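Local coordinates for protein EvdO1 (Micromonospora carbonacea, PDB 4XBZ) that probably catalyses an oxidative cyclization in orthosomycin biosynthesis, as a metal-dependent oxygenase of the phytanoyl-CoA dioxygenase family with a double-stranded beta-helix fold, at residues 305-308 with 312-315. Sequence-based numbering, arbitrary orientation.
Sequences DYQP and LRHW
Arg313 grips the carbonyl of Pro308 side-on with two nitrogens. Arg313 NE gives a hydrogen bond of 2.9 Å to Pro308 O, and NH2 of Arg313 gives a second of 3.1 Å to that same oxygen. The NH2 donor lies in the carbonyl plane, while NE is tilted 33° from it. Arg313 reaches the oxygen with a chain extended from CG to NE (chi3 -180°). Its NH2 also points at Gln307 OE1, but the modelled separation is too short to be trusted in detail. Arg313 NH1 makes a weak bond of 3.2 Å to Gln307 OE1. The other end of the amide is satisfied within its own segment: Gln307 NE2 donates a nearly straight bond of 3.0 Å to Asp305 OD1. Asp305 OD1 lies in the amide plane, consistent with the amide being held in this turn.

The Pro308 ring lies against two aromatic side chains. Its CD sits over the centre of one face of the Tyr306 ring, and its CG meets the edge of Trp315 at CZ3, 3.8 Å away. Tyr306 CE2 touches Trp315 CZ3 obliquely at 4.0 Å. A glycine at Pro308 would probably leave that Tyr306 face and Trp315 edge without the CD and CG that pack on them. Tyr306 OH bonds to Gln282 NE2, and Arg286 makes a cation-pi contact with Trp315.

The arrangement is a bifurcated hydrogen bond within one loop, which packs back onto helix 275-293 of this double-stranded beta-helix oxygenase.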
loop_
_atom_site.group_PDB
_atom_site.type_symbol
_atom_site.label_atom_id
_atom_site.label_comp_id
_atom_site.label_asym_id
_atom_site.label_seq_id
_atom_site.Cartn_x
_atom_site.Cartn_y
_atom_site.Cartn_z
ATOM N N ASP A 305 -16.343 -3.334 -5.671
ATOM C CA ASP A 305 -16.598 -4.580 -4.953
ATOM C C ASP A 305 -15.784 -4.612 -3.658
ATOM O O ASP A 305 -14.612 -5.009 -3.665
ATOM C CB ASP A 305 -16.246 -5.787 -5.846
ATOM C CG ASP A 305 -16.655 -7.130 -5.230
ATOM O OD1 ASP A 305 -17.576 -7.165 -4.385
ATOM O OD2 ASP A 305 -16.058 -8.164 -5.599
ATOM N N TYR A 306 -16.404 -4.196 -2.553
ATOM C CA TYR A 306 -15.709 -4.086 -1.260
ATOM C C TYR A 306 -15.586 -5.448 -0.550
ATOM O O TYR A 306 -16.572 -6.016 -0.090
ATOM C CB TYR A 306 -16.430 -3.080 -0.366
ATOM C CG TYR A 306 -15.762 -2.806 0.967
ATOM C CD1 TYR A 306 -14.405 -2.492 1.061
ATOM C CD2 TYR A 306 -16.503 -2.832 2.135
ATOM C CE1 TYR A 306 -13.812 -2.227 2.314
ATOM C CE2 TYR A 306 -15.938 -2.572 3.368
ATOM C CZ TYR A 306 -14.605 -2.269 3.471
ATOM O OH TYR A 306 -14.096 -2.014 4.739
ATOM N N GLN A 307 -14.364 -5.954 -0.452
ATOM C CA GLN A 307 -14.129 -7.315 0.041
ATOM C C GLN A 307 -12.951 -7.380 1.010
ATOM O O GLN A 307 -11.863 -7.784 0.641
ATOM C CB GLN A 307 -13.875 -8.280 -1.132
ATOM C CG GLN A 307 -15.067 -8.466 -2.087
ATOM C CD GLN A 307 -16.271 -9.137 -1.421
ATOM O OE1 GLN A 307 -16.131 -9.847 -0.419
ATOM N NE2 GLN A 307 -17.463 -8.900 -1.970
ATOM N N PRO A 308 -13.159 -6.961 2.257
ATOM C CA PRO A 308 -12.038 -7.063 3.191
ATOM C C PRO A 308 -11.868 -8.478 3.716
ATOM O O PRO A 308 -12.733 -9.304 3.467
ATOM C CB PRO A 308 -12.432 -6.103 4.312
ATOM C CG PRO A 308 -13.882 -5.985 4.218
ATOM C CD PRO A 308 -14.258 -6.153 2.792
ATOM N N LEU A 312 -12.536 -9.104 9.548
ATOM C CA LEU A 312 -12.644 -7.654 9.627
ATOM C C LEU A 312 -13.916 -7.130 8.957
ATOM O O LEU A 312 -14.068 -5.926 8.765
ATOM C CB LEU A 312 -11.423 -7.006 8.991
ATOM C CG LEU A 312 -10.099 -7.165 9.732
ATOM C CD1 LEU A 312 -8.963 -7.053 8.746
ATOM C CD2 LEU A 312 -9.980 -6.107 10.795
ATOM N N ARG A 313 -14.817 -8.026 8.571
ATOM C CA ARG A 313 -16.152 -7.588 8.204
ATOM C C ARG A 313 -16.938 -7.427 9.494
ATOM O O ARG A 313 -17.029 -8.351 10.302
ATOM C CB ARG A 313 -16.807 -8.568 7.245
ATOM C CG ARG A 313 -15.999 -8.701 5.979
ATOM C CD ARG A 313 -16.369 -9.924 5.177
ATOM N NE ARG A 313 -15.554 -10.005 3.969
ATOM C CZ ARG A 313 -16.038 -10.007 2.730
ATOM N NH1 ARG A 313 -17.351 -9.963 2.522
ATOM N NH2 ARG A 313 -15.206 -10.068 1.697
ATOM N N HIS A 314 -17.458 -6.227 9.709
ATOM C CA HIS A 314 -18.109 -5.876 10.960
ATOM C C HIS A 314 -19.416 -5.143 10.702
ATOM O O HIS A 314 -20.068 -4.661 11.626
ATOM C CB HIS A 314 -17.182 -5.013 11.811
ATOM C CG HIS A 314 -15.968 -5.736 12.300
ATOM N ND1 HIS A 314 -16.042 -6.852 13.107
ATOM C CD2 HIS A 314 -14.649 -5.501 12.104
ATOM C CE1 HIS A 314 -14.822 -7.279 13.377
ATOM N NE2 HIS A 314 -13.958 -6.473 12.784
ATOM N N TRP A 315 -19.812 -5.087 9.439
ATOM C CA TRP A 315 -20.963 -4.296 9.045
ATOM C C TRP A 315 -22.280 -5.010 9.293
ATOM O O TRP A 315 -23.313 -4.628 8.749
ATOM C CB TRP A 315 -20.861 -3.908 7.579
ATOM C CG TRP A 315 -20.897 -5.060 6.598
ATOM C CD1 TRP A 315 -21.982 -5.823 6.264
ATOM C CD2 TRP A 315 -19.813 -5.530 5.786
ATOM N NE1 TRP A 315 -21.632 -6.746 5.313
ATOM C CE2 TRP A 315 -20.308 -6.586 5.000
ATOM C CE3 TRP A 315 -18.473 -5.158 5.649
ATOM C CZ2 TRP A 315 -19.509 -7.278 4.091
ATOM C CZ3 TRP A 315 -17.687 -5.841 4.752
ATOM C CH2 TRP A 315 -18.205 -6.893 3.984
#